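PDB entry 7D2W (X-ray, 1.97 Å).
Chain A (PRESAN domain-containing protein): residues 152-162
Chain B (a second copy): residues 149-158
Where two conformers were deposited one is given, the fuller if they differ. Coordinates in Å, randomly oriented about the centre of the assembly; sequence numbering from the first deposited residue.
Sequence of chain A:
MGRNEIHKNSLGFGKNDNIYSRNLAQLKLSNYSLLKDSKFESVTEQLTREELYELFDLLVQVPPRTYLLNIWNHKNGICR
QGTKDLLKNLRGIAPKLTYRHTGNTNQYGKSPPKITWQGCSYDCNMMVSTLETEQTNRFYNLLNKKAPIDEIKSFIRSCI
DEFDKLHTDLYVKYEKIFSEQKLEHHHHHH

Chain A, residues 152-162: IKSFIRSCIDE
Chain B, residues 149-158: IDEIKSFIRS

The anchor of this contact is a salt bridge, Asp161(A) OD2 to Arg157(B) NH1 at 3.0 Å, met near the plane of the guanidinium at its edge. Arg157(B) (chi1 m, then t, t) spends the same nitrogen twice, since NH1 also donates to Ser158(A) OG at 3.1 Å. Asp161(A), chi1 m, is buried, so its charge needs such partners: Ser154(B) OG lies 2.9 Å from Asp161(A) OD2. That serine hydroxyl is a junction, because Arg157(A) NE donates to Ser154(B) OG, also at 2.9 Å. A small hydroxyl suits the spot, accepting from an arginine while facing a carboxylate. One turn back, Ser154(A) OG sits 2.9 Å from Asp150(B) OD1; both side chains are chi1 m.

Waters extend the network. One donates to Glu151(B) OE1 at 3.0 Å and accepts a weak bond from Arg157(A) NH2 at 3.3 Å; another lies 3.0 Å from Ser158(A) OG and donates weakly to Asp150(B) OD1, also at 3.0 Å.

The scaffold is two helices, phi/psi near -63/-41, running nearly parallel at 10° with axes 10.2 Å apart at closest approach. Register pairs Ser154(A) with Asp150(B) (CA to CA 6.1 Å) and Asp161(A) with Ser154(B) (CA to CA 6.2 Å). Short serines and aspartates at these points accommodate the close backbones.

Arg157(A) has the largest covered area, 82 Å², followed by Asp150(B) with 73 Å². Arg157(A), chi1 t and chi2 144°, reaches across to chain B, its guanidinium covered on one face by Asp150(B) O and Glu151(B) CA, the latter 3.8 Å from Arg157(A) CZ; its CD lies 4.0 Å from Asp150(B) CB. Together the stretches bury 443 Å², yet Ile152(A), Phe155(A), Ile156(A), Ile152(B), Phe155(B) and Ile156(B) take no part. The rule is a polar seam, with the large hydrophobic residues kept off this contact.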

# COMPACT_ATOMS: atom_id res chain seq x y z
N ILE A 152 -17.26 -14.02 -1.41
CA ILE A 152 -16.02 -14.67 -1.80
C ILE A 152 -15.17 -13.75 -2.67
O ILE A 152 -13.95 -13.65 -2.49
CB ILE A 152 -16.33 -16.01 -2.50
CG1 ILE A 152 -16.93 -16.99 -1.50
CG2 ILE A 152 -15.07 -16.56 -3.18
CD1 ILE A 152 -17.51 -18.24 -2.14
N LYS A 153 -15.80 -13.06 -3.63
CA LYS A 153 -15.06 -12.16 -4.50
C LYS A 153 -14.43 -11.02 -3.71
O LYS A 153 -13.26 -10.66 -3.92
CB LYS A 153 -15.98 -11.60 -5.59
CG LYS A 153 -16.52 -12.65 -6.54
CD LYS A 153 -17.16 -12.01 -7.77
CE LYS A 153 -18.44 -11.26 -7.42
NZ LYS A 153 -19.37 -11.20 -8.58
N SER A 154 -15.20 -10.42 -2.79
CA SER A 154 -14.64 -9.37 -1.95
C SER A 154 -13.50 -9.91 -1.10
O SER A 154 -12.50 -9.22 -0.89
CB SER A 154 -15.73 -8.76 -1.07
OG SER A 154 -16.80 -8.28 -1.87
N PHE A 155 -13.65 -11.14 -0.59
CA PHE A 155 -12.58 -11.72 0.22
C PHE A 155 -11.29 -11.83 -0.59
O PHE A 155 -10.21 -11.45 -0.12
CB PHE A 155 -13.02 -13.08 0.76
CG PHE A 155 -11.89 -13.91 1.28
CD1 PHE A 155 -11.42 -13.74 2.58
CD2 PHE A 155 -11.26 -14.84 0.46
CE1 PHE A 155 -10.37 -14.50 3.06
CE2 PHE A 155 -10.21 -15.60 0.92
CZ PHE A 155 -9.76 -15.43 2.24
N ILE A 156 -11.38 -12.35 -1.82
CA ILE A 156 -10.16 -12.56 -2.61
C ILE A 156 -9.51 -11.23 -2.95
O ILE A 156 -8.29 -11.07 -2.82
CB ILE A 156 -10.47 -13.39 -3.87
CG1 ILE A 156 -10.95 -14.80 -3.51
CG2 ILE A 156 -9.21 -13.49 -4.76
CD1 ILE A 156 -11.51 -15.59 -4.72
N ARG A 157 -10.31 -10.24 -3.39
CA ARG A 157 -9.74 -8.93 -3.70
C ARG A 157 -9.14 -8.29 -2.46
O ARG A 157 -8.06 -7.68 -2.52
CB ARG A 157 -10.80 -8.02 -4.34
CG ARG A 157 -10.28 -6.62 -4.77
CD ARG A 157 -10.93 -6.08 -6.08
NE ARG A 157 -10.16 -4.99 -6.69
CZ ARG A 157 -10.49 -4.40 -7.84
NH1 ARG A 157 -9.73 -3.42 -8.35
NH2 ARG A 157 -11.57 -4.81 -8.51
N SER A 158 -9.79 -8.47 -1.30
CA SER A 158 -9.23 -7.90 -0.07
C SER A 158 -7.94 -8.60 0.34
O SER A 158 -7.05 -7.95 0.91
CB SER A 158 -10.26 -7.95 1.06
OG SER A 158 -11.16 -6.87 0.89
N CYS A 159 -7.80 -9.90 0.07
CA CYS A 159 -6.53 -10.58 0.34
C CYS A 159 -5.40 -10.02 -0.52
O CYS A 159 -4.27 -9.86 -0.05
CB CYS A 159 -6.67 -12.08 0.08
SG CYS A 159 -7.53 -12.91 1.42
N ILE A 160 -5.68 -9.73 -1.79
CA ILE A 160 -4.65 -9.14 -2.64
C ILE A 160 -4.29 -7.75 -2.13
O ILE A 160 -3.11 -7.39 -2.05
CB ILE A 160 -5.13 -9.15 -4.10
CG1 ILE A 160 -5.19 -10.60 -4.59
CG2 ILE A 160 -4.17 -8.33 -5.02
CD1 ILE A 160 -5.92 -10.76 -5.92
N ASP A 161 -5.30 -6.95 -1.75
CA ASP A 161 -5.03 -5.64 -1.15
C ASP A 161 -4.17 -5.76 0.10
O ASP A 161 -3.28 -4.94 0.34
CB ASP A 161 -6.33 -4.92 -0.77
CG ASP A 161 -7.21 -4.59 -1.94
OD1 ASP A 161 -6.72 -4.47 -3.08
OD2 ASP A 161 -8.43 -4.41 -1.71
N GLU A 162 -4.46 -6.77 0.93
CA GLU A 162 -3.69 -6.97 2.15
C GLU A 162 -2.23 -7.33 1.84
O GLU A 162 -1.31 -6.89 2.55
CB GLU A 162 -4.34 -8.07 3.00
CG GLU A 162 -3.68 -8.28 4.35
CD GLU A 162 -4.40 -9.32 5.19
OE1 GLU A 162 -5.23 -10.08 4.63
OE2 GLU A 162 -4.13 -9.37 6.41
N ILE B 149 -17.98 -1.47 -5.36
CA ILE B 149 -17.37 -1.11 -4.08
C ILE B 149 -16.02 -1.80 -3.89
O ILE B 149 -15.10 -1.20 -3.34
CB ILE B 149 -18.34 -1.40 -2.91
CG1 ILE B 149 -17.79 -0.83 -1.60
CG2 ILE B 149 -18.60 -2.89 -2.76
CD1 ILE B 149 -17.54 0.67 -1.62
N ASP B 150 -15.85 -3.05 -4.36
CA ASP B 150 -14.55 -3.72 -4.20
C ASP B 150 -13.44 -2.94 -4.91
O ASP B 150 -12.30 -2.89 -4.44
CB ASP B 150 -14.59 -5.15 -4.75
CG ASP B 150 -15.40 -6.09 -3.89
OD1 ASP B 150 -15.65 -5.76 -2.72
OD2 ASP B 150 -15.77 -7.18 -4.39
N GLU B 151 -13.76 -2.34 -6.06
CA GLU B 151 -12.77 -1.55 -6.78
C GLU B 151 -12.46 -0.25 -6.05
O GLU B 151 -11.31 0.19 -6.01
CB GLU B 151 -13.26 -1.27 -8.21
CG GLU B 151 -12.23 -0.53 -9.04
CD GLU B 151 -12.69 -0.22 -10.46
OE1 GLU B 151 -13.79 -0.67 -10.87
OE2 GLU B 151 -11.93 0.49 -11.16
N ILE B 152 -13.48 0.40 -5.49
CA ILE B 152 -13.24 1.63 -4.74
C ILE B 152 -12.39 1.35 -3.51
O ILE B 152 -11.45 2.09 -3.19
CB ILE B 152 -14.58 2.30 -4.36
CG1 ILE B 152 -15.27 2.83 -5.60
CG2 ILE B 152 -14.36 3.43 -3.37
CD1 ILE B 152 -16.75 3.03 -5.38
N LYS B 153 -12.69 0.25 -2.81
CA LYS B 153 -11.93 -0.10 -1.61
C LYS B 153 -10.47 -0.36 -1.93
O LYS B 153 -9.58 0.12 -1.22
CB LYS B 153 -12.57 -1.31 -0.94
CG LYS B 153 -13.96 -1.00 -0.36
CD LYS B 153 -14.38 -2.03 0.64
CE LYS B 153 -14.30 -3.42 0.08
NZ LYS B 153 -14.64 -4.43 1.12
N SER B 154 -10.20 -1.13 -3.00
CA SER B 154 -8.81 -1.33 -3.43
C SER B 154 -8.14 -0.01 -3.75
O SER B 154 -6.98 0.22 -3.39
CB SER B 154 -8.75 -2.25 -4.66
OG SER B 154 -9.14 -3.58 -4.35
N PHE B 155 -8.84 0.87 -4.46
CA PHE B 155 -8.26 2.16 -4.85
C PHE B 155 -7.88 2.99 -3.62
O PHE B 155 -6.77 3.53 -3.55
CB PHE B 155 -9.24 2.92 -5.73
CG PHE B 155 -8.89 4.37 -5.89
CD1 PHE B 155 -7.94 4.76 -6.82
CD2 PHE B 155 -9.51 5.34 -5.09
CE1 PHE B 155 -7.61 6.10 -6.97
CE2 PHE B 155 -9.19 6.67 -5.22
CZ PHE B 155 -8.23 7.06 -6.17
N ILE B 156 -8.79 3.10 -2.65
CA ILE B 156 -8.48 3.94 -1.50
C ILE B 156 -7.32 3.35 -0.72
O ILE B 156 -6.40 4.08 -0.31
CB ILE B 156 -9.72 4.13 -0.60
CG1 ILE B 156 -10.83 4.79 -1.38
CG2 ILE B 156 -9.33 5.00 0.63
CD1 ILE B 156 -12.12 4.95 -0.56
N ARG B 157 -7.33 2.03 -0.51
CA ARG B 157 -6.21 1.37 0.15
C ARG B 157 -4.91 1.63 -0.60
O ARG B 157 -3.89 1.97 0.01
CB ARG B 157 -6.47 -0.13 0.25
CG ARG B 157 -7.51 -0.54 1.29
CD ARG B 157 -7.98 -1.97 1.03
NE ARG B 157 -8.82 -2.45 2.12
CZ ARG B 157 -9.78 -3.36 1.99
NH1 ARG B 157 -10.05 -3.93 0.81
NH2 ARG B 157 -10.47 -3.71 3.07
N SER B 158 -4.94 1.53 -1.93
CA SER B 158 -3.73 1.74 -2.71
C SER B 158 -3.24 3.19 -2.63
O SER B 158 -2.03 3.43 -2.70
CB SER B 158 -3.97 1.33 -4.17
OG SER B 158 -4.61 2.37 -4.88
O HOH W 1 -13.79 -3.68 -10.70
O HOH W 2 -13.05 -6.22 -1.28
O HOH W 3 -5.03 -1.99 -2.52